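Side-chain contacts in polycyclic ketone monooxygenase (Myceliophthora thermophila, PDB 5MQ6), which inserts one oxygen atom beside the carbonyl of ketones, polycyclic ones above all, to give esters or lactones, with FAD as cofactor and NADPH bound: residues E379-A382 and E383-R387; L334-D337 and S338-D342; E262-N265 and R266-G269; F437-P440 and N441-L444. One frame throughout, in Å; residues are numbered along the deposited sequence.

Interaction 1: E379-A382 and E383-R387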
ATOM      1  N   GLU A 379     -31.910  -9.293   3.813  1.00 35.36           N
ATOM      2  CA  GLU A 379     -32.235  -8.936   5.197  1.00 45.48           C
ATOM      3  C   GLU A 379     -30.983  -8.979   6.072  1.00 45.55           C
ATOM      4  O   GLU A 379     -30.820  -8.157   6.960  1.00 45.20           O
ATOM      5  CB  GLU A 379     -33.334  -9.864   5.762  1.00 54.45           C
ATOM      6  CG  GLU A 379     -33.106 -10.316   7.212  1.00 61.79           C
ATOM      7  CD  GLU A 379     -34.244 -11.123   7.806  1.00 78.25           C
ATOM      8  OE1 GLU A 379     -35.139 -11.540   7.028  1.00 97.13           O
ATOM      9  OE2 GLU A 379     -34.228 -11.342   9.054  1.00 84.44           O
ATOM     10  N   LYS A 380     -30.133  -9.978   5.837  1.00 43.92           N
ATOM     11  CA  LYS A 380     -28.916 -10.149   6.621  1.00 42.46           C
ATOM     12  C   LYS A 380     -27.865  -9.128   6.232  1.00 32.66           C
ATOM     13  O   LYS A 380     -27.201  -8.641   7.079  1.00 30.28           O
ATOM     14  CB  LYS A 380     -28.365 -11.578   6.511  1.00 43.94           C
ATOM     15  CG  LYS A 380     -29.239 -12.591   7.205  1.00 45.23           C
ATOM     16  CD  LYS A 380     -29.424 -12.290   8.675  1.00 49.55           C
ATOM     17  CE  LYS A 380     -30.268 -13.348   9.351  1.00 53.20           C
ATOM     18  NZ  LYS A 380     -30.076 -13.183  10.820  1.00 53.88           N
ATOM     19  N   ILE A 381     -27.745  -8.797   4.960  1.00 32.76           N
ATOM     20  CA  ILE A 381     -26.843  -7.720   4.566  1.00 36.61           C
ATOM     21  C   ILE A 381     -27.248  -6.370   5.177  1.00 40.37           C
ATOM     22  O   ILE A 381     -26.385  -5.615   5.637  1.00 37.86           O
ATOM     23  CB  ILE A 381     -26.745  -7.589   3.036  1.00 41.71           C
ATOM     24  CG1 ILE A 381     -26.104  -8.831   2.365  1.00 44.44           C
ATOM     25  CG2 ILE A 381     -25.988  -6.326   2.605  1.00 41.28           C
ATOM     26  CD1 ILE A 381     -25.182  -9.622   3.217  1.00 47.52           C
ATOM     27  N   ALA A 382     -28.542  -6.065   5.143  1.00 36.01           N
ATOM     28  CA  ALA A 382     -29.049  -4.790   5.665  1.00 38.77           C
ATOM     29  C   ALA A 382     -28.776  -4.649   7.164  1.00 31.91           C
ATOM     30  O   ALA A 382     -28.444  -3.588   7.640  1.00 41.65           O
ATOM     31  CB  ALA A 382     -30.557  -4.649   5.401  1.00 39.90           C
ATOM     32  N   GLU A 383     -28.912  -5.749   7.883  1.00 25.20           N
ATOM     33  CA  GLU A 383     -28.683  -5.783   9.282  1.00 31.70           C
ATOM     34  C   GLU A 383     -27.175  -5.553   9.567  1.00 32.74           C
ATOM     35  O   GLU A 383     -26.824  -4.896  10.504  1.00 29.59           O
ATOM     36  CB  GLU A 383     -29.123  -7.141   9.741  1.00 38.51           C
ATOM     37  CG  GLU A 383     -29.237  -7.346  11.209  1.00 47.72           C
ATOM     38  CD  GLU A 383     -29.480  -8.830  11.582  1.00 64.04           C
ATOM     39  OE1 GLU A 383     -29.421  -9.143  12.789  1.00 75.56           O
ATOM     40  OE2 GLU A 383     -29.717  -9.700  10.707  1.00 59.57           O
ATOM     41  N   HIS A 384     -26.314  -6.155   8.751  1.00 30.19           N
ATOM     42  CA  HIS A 384     -24.843  -6.016   8.843  1.00 28.01           C
ATOM     43  C   HIS A 384     -24.487  -4.566   8.576  1.00 22.90           C
ATOM     44  O   HIS A 384     -23.728  -3.977   9.339  1.00 25.01           O
ATOM     45  CB  HIS A 384     -24.176  -6.941   7.782  1.00 30.58           C
ATOM     46  CG  HIS A 384     -22.673  -6.758   7.605  1.00 25.96           C
ATOM     47  ND1 HIS A 384     -21.770  -7.040   8.598  1.00 27.64           N
ATOM     48  CD2 HIS A 384     -21.937  -6.420   6.520  1.00 26.27           C
ATOM     49  CE1 HIS A 384     -20.539  -6.828   8.153  1.00 26.22           C
ATOM     50  NE2 HIS A 384     -20.608  -6.483   6.880  1.00 24.29           N
ATOM     51  N   LEU A 385     -25.029  -3.986   7.516  1.00 21.48           N
ATOM     52  CA  LEU A 385     -24.747  -2.621   7.271  1.00 30.27           C
ATOM     53  C   LEU A 385     -25.286  -1.688   8.377  1.00 35.33           C
ATOM     54  O   LEU A 385     -24.610  -0.722   8.749  1.00 34.30           O
ATOM     55  CB  LEU A 385     -25.269  -2.152   5.940  1.00 36.91           C
ATOM     56  CG  LEU A 385     -24.739  -2.783   4.668  1.00 40.44           C
ATOM     57  CD1 LEU A 385     -25.403  -2.062   3.521  1.00 42.84           C
ATOM     58  CD2 LEU A 385     -23.250  -2.670   4.502  1.00 42.64           C
ATOM     59  N   GLY A 386     -26.477  -1.964   8.884  1.00 30.20           N
ATOM     60  CA  GLY A 386     -27.006  -1.156   9.937  1.00 25.88           C
ATOM     61  C   GLY A 386     -26.113  -1.172  11.126  1.00 26.33           C
ATOM     62  O   GLY A 386     -25.803  -0.104  11.664  1.00 26.30           O
ATOM     63  N   ARG A 387     -25.647  -2.373  11.493  1.00 26.88           N
ATOM     64  CA  ARG A 387     -24.736  -2.551  12.626  1.00 26.73           C
ATOM     65  C   ARG A 387     -23.433  -1.705  12.465  1.00 26.66           C
ATOM     66  O   ARG A 387     -23.009  -0.948  13.375  1.00 22.52           O
ATOM     67  CB  ARG A 387     -24.416  -4.038  12.920  1.00 29.37           C
ATOM     68  CG  ARG A 387     -23.618  -4.234  14.234  1.00 27.68           C
ATOM     69  CD  ARG A 387     -23.118  -5.664  14.451  1.00 29.82           C
ATOM     70  NE  ARG A 387     -22.122  -6.091  13.450  1.00 32.37           N
ATOM     71  CZ  ARG A 387     -20.883  -5.619  13.349  1.00 32.38           C
ATOM     72  NH1 ARG A 387     -20.448  -4.677  14.186  1.00 32.10           N
ATOM     73  NH2 ARG A 387     -20.051  -6.076  12.404  1.00 33.95           N
TER

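Interaction 2: L334-D337 and S338-D342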
ATOM      1  N   LEU A 334      -0.667  -7.530  17.031  1.00 20.40           N
ATOM      2  CA  LEU A 334      -1.966  -8.187  17.294  1.00 19.53           C
ATOM      3  C   LEU A 334      -2.883  -7.321  18.179  1.00 21.13           C
ATOM      4  O   LEU A 334      -4.030  -7.117  17.887  1.00 21.16           O
ATOM      5  CB  LEU A 334      -1.689  -9.551  17.921  1.00 18.76           C
ATOM      6  CG  LEU A 334      -1.249 -10.643  16.936  1.00 18.11           C
ATOM      7  CD1 LEU A 334      -0.579 -11.771  17.723  1.00 20.23           C
ATOM      8  CD2 LEU A 334      -2.482 -11.207  16.261  1.00 19.51           C
ATOM      9  N   ASN A 335      -2.306  -6.767  19.214  1.00 22.19           N
ATOM     10  CA  ASN A 335      -3.017  -5.852  20.092  1.00 21.57           C
ATOM     11  C   ASN A 335      -3.610  -4.649  19.342  1.00 20.53           C
ATOM     12  O   ASN A 335      -4.784  -4.399  19.431  1.00 23.08           O
ATOM     13  CB  ASN A 335      -2.062  -5.439  21.199  1.00 21.84           C
ATOM     14  CG  ASN A 335      -2.727  -4.595  22.234  1.00 24.16           C
ATOM     15  OD1 ASN A 335      -2.760  -3.353  22.164  1.00 25.00           O
ATOM     16  ND2 ASN A 335      -3.312  -5.268  23.186  1.00 22.91           N
ATOM     17  N   LEU A 336      -2.800  -3.970  18.526  1.00 19.71           N
ATOM     18  CA  LEU A 336      -3.265  -2.888  17.703  1.00 20.33           C
ATOM     19  C   LEU A 336      -4.410  -3.354  16.761  1.00 21.71           C
ATOM     20  O   LEU A 336      -5.453  -2.734  16.664  1.00 19.73           O
ATOM     21  CB  LEU A 336      -2.113  -2.308  16.864  1.00 18.20           C
ATOM     22  CG  LEU A 336      -2.504  -1.255  15.860  1.00 18.91           C
ATOM     23  CD1 LEU A 336      -3.138  -0.029  16.568  1.00 20.59           C
ATOM     24  CD2 LEU A 336      -1.226  -0.818  15.179  1.00 18.28           C
ATOM     25  N   ASP A 337      -4.172  -4.428  16.038  1.00 19.05           N
ATOM     26  CA  ASP A 337      -5.141  -4.826  15.075  1.00 18.70           C
ATOM     27  C   ASP A 337      -6.455  -5.296  15.727  1.00 20.23           C
ATOM     28  O   ASP A 337      -7.476  -5.323  15.021  1.00 21.59           O
ATOM     29  CB  ASP A 337      -4.595  -5.982  14.227  1.00 19.48           C
ATOM     30  CG  ASP A 337      -5.236  -6.040  12.853  1.00 21.64           C
ATOM     31  OD1 ASP A 337      -5.229  -4.960  12.138  1.00 20.06           O
ATOM     32  OD2 ASP A 337      -5.712  -7.176  12.481  1.00 23.38           O
ATOM     33  N   SER A 338      -6.444  -5.717  17.013  1.00 19.61           N
ATOM     34  CA  SER A 338      -7.674  -6.131  17.675  1.00 19.05           C
ATOM     35  C   SER A 338      -8.661  -5.012  17.760  1.00 20.99           C
ATOM     36  O   SER A 338      -9.858  -5.292  17.767  1.00 21.75           O
ATOM     37  CB  SER A 338      -7.421  -6.709  19.059  1.00 19.85           C
ATOM     38  OG  SER A 338      -6.950  -5.682  20.041  1.00 20.00           O
ATOM     39  N   TYR A 339      -8.194  -3.745  17.744  1.00 18.51           N
ATOM     40  CA  TYR A 339      -9.116  -2.606  17.803  1.00 19.75           C
ATOM     41  C   TYR A 339      -9.746  -2.338  16.448  1.00 19.82           C
ATOM     42  O   TYR A 339     -10.875  -1.931  16.342  1.00 20.43           O
ATOM     43  CB  TYR A 339      -8.350  -1.349  18.322  1.00 21.98           C
ATOM     44  CG  TYR A 339      -8.027  -1.491  19.784  1.00 20.97           C
ATOM     45  CD1 TYR A 339      -8.991  -1.180  20.801  1.00 25.09           C
ATOM     46  CD2 TYR A 339      -6.860  -2.068  20.181  1.00 22.54           C
ATOM     47  CE1 TYR A 339      -8.700  -1.414  22.174  1.00 26.41           C
ATOM     48  CE2 TYR A 339      -6.565  -2.289  21.511  1.00 26.82           C
ATOM     49  CZ  TYR A 339      -7.470  -1.977  22.519  1.00 26.36           C
ATOM     50  OH  TYR A 339      -7.060  -2.266  23.811  1.00 26.88           O
ATOM     51  N   LEU A 340      -8.994  -2.560  15.398  1.00 18.57           N
ATOM     52  CA  LEU A 340      -9.436  -2.328  14.060  1.00 19.66           C
ATOM     53  C   LEU A 340     -10.283  -3.443  13.492  1.00 19.43           C
ATOM     54  O   LEU A 340     -11.017  -3.225  12.525  1.00 20.50           O
ATOM     55  CB  LEU A 340      -8.187  -2.107  13.129  1.00 19.62           C
ATOM     56  CG  LEU A 340      -7.526  -0.811  13.503  1.00 20.47           C
ATOM     57  CD1 LEU A 340      -6.025  -0.775  13.114  1.00 21.39           C
ATOM     58  CD2 LEU A 340      -8.326   0.375  12.950  1.00 21.85           C
ATOM     59  N   THR A 341     -10.212  -4.627  14.092  1.00 19.88           N
ATOM     60  CA  THR A 341     -11.060  -5.758  13.677  1.00 19.00           C
ATOM     61  C   THR A 341     -12.272  -5.875  14.642  1.00 21.46           C
ATOM     62  O   THR A 341     -13.033  -6.851  14.638  1.00 23.22           O
ATOM     63  CB  THR A 341     -10.261  -7.068  13.659  1.00 17.76           C
ATOM     64  OG1 THR A 341      -9.624  -7.321  14.927  1.00 18.91           O
ATOM     65  CG2 THR A 341      -9.228  -7.024  12.639  1.00 17.59           C
ATOM     66  N   ASP A 342     -12.457  -4.887  15.471  1.00 22.86           N
ATOM     67  CA  ASP A 342     -13.606  -4.861  16.414  1.00 24.25           C
ATOM     68  C   ASP A 342     -13.553  -6.108  17.310  1.00 24.76           C
ATOM     69  O   ASP A 342     -14.538  -6.855  17.475  1.00 30.27           O
ATOM     70  CB  ASP A 342     -14.910  -4.663  15.650  1.00 25.35           C
ATOM     71  CG  ASP A 342     -16.144  -4.477  16.562  1.00 32.43           C
ATOM     72  OD1 ASP A 342     -15.978  -3.961  17.683  1.00 30.72           O
ATOM     73  OD2 ASP A 342     -17.297  -4.825  16.137  1.00 32.72           O
TER

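Interaction 3: E262-N265 and R266-G269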
ATOM      1  N   GLU A 262      13.763  20.309   5.933  1.00 39.65           N
ATOM      2  CA  GLU A 262      12.421  20.778   5.511  1.00 38.47           C
ATOM      3  C   GLU A 262      12.316  22.264   5.310  1.00 44.06           C
ATOM      4  O   GLU A 262      11.176  22.801   5.115  1.00 36.99           O
ATOM      5  CB  GLU A 262      11.406  20.445   6.574  1.00 46.09           C
ATOM      6  CG  GLU A 262      11.411  19.028   7.119  1.00 46.96           C
ATOM      7  CD  GLU A 262      10.260  18.836   8.087  1.00 52.07           C
ATOM      8  OE1 GLU A 262       9.812  19.819   8.741  1.00 52.19           O
ATOM      9  OE2 GLU A 262       9.772  17.704   8.169  1.00 60.34           O
ATOM     10  N   ALA A 263      13.442  22.973   5.405  1.00 42.50           N
ATOM     11  CA  ALA A 263      13.410  24.405   5.092  1.00 41.08           C
ATOM     12  C   ALA A 263      13.409  24.570   3.578  1.00 38.28           C
ATOM     13  O   ALA A 263      14.430  24.475   2.918  1.00 46.07           O
ATOM     14  CB  ALA A 263      14.518  25.165   5.797  1.00 35.99           C
ATOM     15  N   LEU A 264      12.212  24.775   3.053  1.00 36.78           N
ATOM     16  CA  LEU A 264      11.907  24.910   1.650  1.00 38.04           C
ATOM     17  C   LEU A 264      12.079  26.351   1.186  1.00 39.90           C
ATOM     18  O   LEU A 264      11.148  26.979   0.628  1.00 37.58           O
ATOM     19  CB  LEU A 264      10.448  24.487   1.432  1.00 44.41           C
ATOM     20  CG  LEU A 264      10.056  22.997   1.375  1.00 46.42           C
ATOM     21  CD1 LEU A 264      11.033  22.036   2.015  1.00 42.50           C
ATOM     22  CD2 LEU A 264       8.654  22.765   1.834  1.00 37.89           C
ATOM     23  N   ASN A 265      13.288  26.862   1.401  1.00 53.66           N
ATOM     24  CA  ASN A 265      13.649  28.278   1.116  1.00 52.15           C
ATOM     25  C   ASN A 265      13.246  28.727  -0.275  1.00 45.01           C
ATOM     26  O   ASN A 265      12.792  29.796  -0.401  1.00 50.28           O
ATOM     27  CB  ASN A 265      15.135  28.484   1.316  1.00 54.77           C
ATOM     28  CG  ASN A 265      15.955  27.470   0.522  1.00 63.76           C
ATOM     29  OD1 ASN A 265      16.060  27.567  -0.693  1.00 76.63           O
ATOM     30  ND2 ASN A 265      16.467  26.457   1.196  1.00 62.27           N
ATOM     31  N   ARG A 266      13.300  27.878  -1.302  1.00 45.00           N
ATOM     32  CA  ARG A 266      12.970  28.296  -2.666  1.00 36.82           C
ATOM     33  C   ARG A 266      11.563  28.420  -3.023  1.00 36.78           C
ATOM     34  O   ARG A 266      11.226  28.815  -4.165  1.00 39.92           O
ATOM     35  CB  ARG A 266      13.571  27.363  -3.691  1.00 39.18           C
ATOM     36  CG  ARG A 266      15.043  27.213  -3.488  1.00 45.37           C
ATOM     37  CD  ARG A 266      15.713  26.528  -4.651  1.00 48.90           C
ATOM     38  NE  ARG A 266      17.079  26.186  -4.226  1.00 57.54           N
ATOM     39  CZ  ARG A 266      17.801  25.168  -4.697  1.00 70.45           C
ATOM     40  NH1 ARG A 266      17.308  24.350  -5.629  1.00 77.84           N
ATOM     41  NH2 ARG A 266      19.036  24.961  -4.228  1.00 72.61           N
ATOM     42  N   LEU A 267      10.697  28.071  -2.094  1.00 37.19           N
ATOM     43  CA  LEU A 267       9.297  28.456  -2.261  1.00 44.89           C
ATOM     44  C   LEU A 267       8.984  29.912  -1.869  1.00 42.27           C
ATOM     45  O   LEU A 267       7.904  30.428  -2.219  1.00 40.64           O
ATOM     46  CB  LEU A 267       8.435  27.508  -1.450  1.00 44.12           C
ATOM     47  CG  LEU A 267       8.734  26.039  -1.779  1.00 38.11           C
ATOM     48  CD1 LEU A 267       7.862  25.185  -0.876  1.00 43.62           C
ATOM     49  CD2 LEU A 267       8.480  25.786  -3.247  1.00 33.57           C
ATOM     50  N   GLU A 268       9.876  30.564  -1.137  1.00 42.13           N
ATOM     51  CA  GLU A 268       9.586  31.945  -0.687  1.00 43.93           C
ATOM     52  C   GLU A 268       9.300  32.795  -1.893  1.00 46.71           C
ATOM     53  O   GLU A 268       9.906  32.615  -2.924  1.00 53.64           O
ATOM     54  CB  GLU A 268      10.696  32.509   0.159  1.00 47.63           C
ATOM     55  CG  GLU A 268      10.736  31.807   1.499  1.00 51.37           C
ATOM     56  CD  GLU A 268      11.910  32.230   2.304  1.00 65.82           C
ATOM     57  OE1 GLU A 268      12.018  33.456   2.541  1.00 72.49           O
ATOM     58  OE2 GLU A 268      12.710  31.340   2.683  1.00 65.76           O
ATOM     59  N   GLY A 269       8.275  33.627  -1.799  1.00 46.65           N
ATOM     60  CA  GLY A 269       7.862  34.438  -2.906  1.00 39.12           C
ATOM     61  C   GLY A 269       6.975  33.756  -3.887  1.00 39.93           C
ATOM     62  O   GLY A 269       6.496  34.416  -4.801  1.00 43.56           O
TER

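Interaction 4: F437-P440 and N441-L444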
ATOM      1  N   PHE A 437      -5.017  25.612   7.646  1.00 27.52           N
ATOM      2  CA  PHE A 437      -6.007  26.432   6.967  1.00 28.87           C
ATOM      3  C   PHE A 437      -6.431  27.672   7.794  1.00 33.55           C
ATOM      4  O   PHE A 437      -7.226  28.469   7.324  1.00 25.14           O
ATOM      5  CB  PHE A 437      -7.217  25.645   6.572  1.00 29.04           C
ATOM      6  CG  PHE A 437      -6.930  24.553   5.616  1.00 29.04           C
ATOM      7  CD1 PHE A 437      -6.456  23.353   6.066  1.00 30.77           C
ATOM      8  CD2 PHE A 437      -7.100  24.740   4.263  1.00 31.79           C
ATOM      9  CE1 PHE A 437      -6.127  22.330   5.197  1.00 29.22           C
ATOM     10  CE2 PHE A 437      -6.798  23.735   3.366  1.00 29.63           C
ATOM     11  CZ  PHE A 437      -6.278  22.534   3.842  1.00 29.49           C
ATOM     12  N   ASN A 438      -5.908  27.857   9.015  1.00 34.25           N
ATOM     13  CA  ASN A 438      -6.133  29.132   9.703  1.00 33.19           C
ATOM     14  C   ASN A 438      -5.132  30.164   9.317  1.00 37.49           C
ATOM     15  O   ASN A 438      -5.250  31.258   9.803  1.00 40.04           O
ATOM     16  CB  ASN A 438      -6.165  28.939  11.187  1.00 30.96           C
ATOM     17  CG  ASN A 438      -7.333  28.117  11.592  1.00 25.43           C
ATOM     18  OD1 ASN A 438      -8.346  28.133  10.922  1.00 27.52           O
ATOM     19  ND2 ASN A 438      -7.198  27.369  12.689  1.00 29.02           N
ATOM     20  N   LEU A 439      -4.164  29.832   8.453  1.00 35.49           N
ATOM     21  CA  LEU A 439      -3.145  30.762   8.056  1.00 35.12           C
ATOM     22  C   LEU A 439      -3.611  31.567   6.843  1.00 34.56           C
ATOM     23  O   LEU A 439      -4.333  31.069   5.958  1.00 42.09           O
ATOM     24  CB  LEU A 439      -1.842  30.013   7.687  1.00 37.98           C
ATOM     25  CG  LEU A 439      -1.165  29.263   8.808  1.00 37.70           C
ATOM     26  CD1 LEU A 439      -0.092  28.287   8.267  1.00 33.17           C
ATOM     27  CD2 LEU A 439      -0.531  30.240   9.773  1.00 39.42           C
ATOM     28  N   PRO A 440      -3.212  32.829   6.780  1.00 36.83           N
ATOM     29  CA  PRO A 440      -3.724  33.763   5.746  1.00 37.90           C
ATOM     30  C   PRO A 440      -3.283  33.461   4.362  1.00 41.23           C
ATOM     31  O   PRO A 440      -4.002  33.760   3.370  1.00 35.08           O
ATOM     32  CB  PRO A 440      -3.059  35.060   6.090  1.00 38.33           C
ATOM     33  CG  PRO A 440      -2.575  34.902   7.453  1.00 41.24           C
ATOM     34  CD  PRO A 440      -2.226  33.466   7.652  1.00 36.73           C
ATOM     35  N   ASN A 441      -2.074  32.916   4.269  1.00 44.65           N
ATOM     36  CA  ASN A 441      -1.532  32.518   2.951  1.00 45.15           C
ATOM     37  C   ASN A 441      -2.052  31.176   2.401  1.00 48.37           C
ATOM     38  O   ASN A 441      -1.638  30.777   1.312  1.00 38.44           O
ATOM     39  CB  ASN A 441       0.008  32.521   2.953  1.00 40.98           C
ATOM     40  CG  ASN A 441       0.619  31.469   3.866  1.00 42.78           C
ATOM     41  OD1 ASN A 441       0.182  31.273   5.000  1.00 36.82           O
ATOM     42  ND2 ASN A 441       1.688  30.832   3.396  1.00 48.25           N
ATOM     43  N   VAL A 442      -2.955  30.497   3.112  1.00 41.75           N
ATOM     44  CA  VAL A 442      -3.464  29.192   2.679  1.00 32.94           C
ATOM     45  C   VAL A 442      -4.926  29.252   2.256  1.00 32.87           C
ATOM     46  O   VAL A 442      -5.798  29.740   3.031  1.00 29.66           O
ATOM     47  CB  VAL A 442      -3.280  28.163   3.814  1.00 34.87           C
ATOM     48  CG1 VAL A 442      -3.946  26.766   3.507  1.00 31.11           C
ATOM     49  CG2 VAL A 442      -1.796  28.089   4.239  1.00 30.46           C
ATOM     50  N   HIS A 443      -5.197  28.743   1.050  1.00 25.78           N
ATOM     51  CA  HIS A 443      -6.530  28.766   0.480  1.00 32.11           C
ATOM     52  C   HIS A 443      -7.001  27.414   0.050  1.00 34.38           C
ATOM     53  O   HIS A 443      -6.425  26.790  -0.795  1.00 41.36           O
ATOM     54  CB  HIS A 443      -6.513  29.683  -0.733  1.00 37.95           C
ATOM     55  CG  HIS A 443      -5.735  30.941  -0.482  1.00 42.98           C
ATOM     56  ND1 HIS A 443      -6.191  31.949   0.350  1.00 37.29           N
ATOM     57  CD2 HIS A 443      -4.493  31.300  -0.873  1.00 44.65           C
ATOM     58  CE1 HIS A 443      -5.279  32.895   0.422  1.00 38.14           C
ATOM     59  NE2 HIS A 443      -4.234  32.525  -0.306  1.00 46.59           N
ATOM     60  N   LEU A 444      -8.072  26.949   0.646  1.00 39.80           N
ATOM     61  CA  LEU A 444      -8.718  25.751   0.213  1.00 37.22           C
ATOM     62  C   LEU A 444      -9.518  26.064  -1.032  1.00 38.62           C
ATOM     63  O   LEU A 444     -10.288  26.958  -1.045  1.00 42.27           O
ATOM     64  CB  LEU A 444      -9.600  25.155   1.320  1.00 36.20           C
ATOM     65  CG  LEU A 444     -10.344  23.850   0.903  1.00 39.31           C
ATOM     66  CD1 LEU A 444      -9.402  22.691   0.539  1.00 38.74           C
ATOM     67  CD2 LEU A 444     -11.306  23.403   1.971  1.00 39.67           C
TER
HETATM   68  O   HOH W   1      -7.547  28.227   4.932  1.00 38.35           O

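Interaction 1: E379-A382 and E383-R387
K380 and E383 form the charged part of this contact, an i to i+3 pair on the outside of a helix. Their side chains run side by side, pointing the same way, and NZ of K380 stands 3.5 Å from OE2 of E383, a salt bridge near the long end of the range. The lysine reaches it by a bend at its second torsion (chi2 -58°), which folds the aliphatic chain back so that its CD lies 3.3 Å from the same OE2. One carboxylate oxygen is therefore met by both the methylene and the ammonium group. OE2 of E379 lies 5.1 Å from OE2 of E383, and the lysine probably offsets the mutual repulsion of these two acids.

Backbone bonding is plainly alpha-helical. Four successive amides, from E383 to G386, each bond to the carbonyl four residues earlier; the bond from L385 N to I381 O is 2.8 Å long and, at 168° about the hydrogen, nearly straight.

Apolar packing is slight: CG2 of I381 approaches CG of L385 at 4.3 Å, one turn on.

All of this lies in the first turns of helix 378-406, at the protein surface and away from the cofactor sites. The buried side of the helix meets loops: H384 gives its NE2 to the carbonyl of W589 and its ring meets the indole, while I381 rests on V374 and A591.

Interaction 2: L334-D337 and S338-D342
S338 and T341 both hold their hydroxyls in the crowded position between backbone N and carbonyl carbon (chi1 69° and 55°), which turns OG back onto the carbonyl of N335 and OG1 onto that of D337. OG of S338 donates to N335 O at 2.6 Å, in the carbonyl plane and on a lone pair. OG1 of T341 donates to D337 O at 2.9 Å, tilted 30° from the plane of that carbonyl, which also accepts the amide of T341 at 3.0 Å. The same rotation of T341 sends its methyl CG2 to within 3.5 Å of OD2 of D337, the two side chains crossing at about a right angle.

Y339 lies alongside N335, with CD2 3.2 Å from N335 O, so that this oxygen sits at the ring edge. The ends of both side chains are held from outside: Q348 bonds to the tyrosine hydroxyl, and M351 and E349 bond to the amide of N335.

This is the C-terminal end of helix 328-340, where i+4 bonds (S338 N to L334 O, T341 N to D337 O) mix with the i+3 bond Y339 N to L336 O. A valine in place of T341 would probably deprive D337 O of its hydroxyl donor, leaving it to the backbone amides of T341 and, weakly, L340. The two hydroxyls probably supplement the amides at N335 O and D337 O, where the helix is only weakly bonded.

Interaction 3: E262-N265 and R266-G269
A short 3-10 turn on the loop between helix 252-255 and strand 271-275 carries this contact, and L264 and L267 are the side chains that meet across it. They run side by side in the same direction, three residues apart, with CD1 of L267 coming in against CB of L264 at 3.5 Å and also touching its CG and CD2. The isobutyl group of L267 is extended beyond CG (chi2 178°), which carries this methyl as far as its neighbour.

Two backbone bonds of i to i+3 type close the turn. L267 N donates to L264 O at 3.0 Å and E268 N to N265 O at 3.1 Å; the N-H groups point well at their acceptors, with 163° for the second, yet each donor stands above the carbonyl plane and not on a lone pair. L264 is at the same time the centre of an inverse gamma turn, in which N265 N bonds weakly to A263 O.

The loop leads into strand 271-275 of the parallel sheet on which NADPH is bound, and the leucine pair faces inward there, onto T255, onto L288 of helix 279-289 and onto Y291.

On the solvent side, N265 folds its amide back over the chain, and its OD1 lies 3.0 Å from CG of R266. The two side chains run alongside each other, amide and guanidinium planes 58° apart. The arginine stretches on from there, and its NH1 bonds to the carbonyl of D253. The extended chain of E268 passes N265 O, with its CG at 3.4 Å.

Interaction 4: F437-P440 and N441-L444
F437, V442 and L444 make the apolar part of the contact. The ring meets both aliphatic side chains through its CD2 and CE2 atoms: CD2 lies 3.8 Å from CG1 of V442, and CE2 lies 3.7 Å from CB of L444. V442 reaches the ring because its CG1 is anti to the backbone N (chi1 173°), while its other methyl, CG2, packs against CB of L439 at 3.9 Å. An alanine at F437 is likely to open a gap beside V442 and L444 and to take away their shared apolar partner. Y433, T412 and L416 also touch this ring.

Between these side chains the chain reverses in a type I beta turn, from L439 to V442, with P440 and N441 at its corners. The turn delivers the chain into strand 442-446, the outermost strand at one end of the five-stranded parallel sheet that binds NADPH, where it pairs with strand 294-299.

One backbone hydrogen bond closes the turn: V442 N donates to L439 O at 3.2 Å, from above the carbonyl plane. A water donates to V442 O at 3.0 Å; its link to F437 O is too short to be trusted. Two further polar atoms merely come close to carbon. OD1 of N441 lies 3.6 Å from CB of L439, while its ND2 bonds to the carbonyl of A289. H443 sets CE1 3.3 Å from P440 O, and its NE2 bonds to E294.

Four local contacts in one chain illustrate how neighbours in sequence shape different parts of a fold. Interactions 3 and 4 lie in the region of the NADPH-binding sheet, their centres about 17 Å apart and their nearest atoms about 8 Å apart without touching; both pack against helix 279-289. The side chain of L444 in interaction 4 comes about 5 Å from that of T277, which binds NADPH. Interaction 2 lies near the flavin, the side chain of L336 about 9 Å from the bound FAD. Interaction 1, about 22 Å from interaction 2 between centres, touches it through a long, weak ion pair, NH1 of R387 with OD2 of D342.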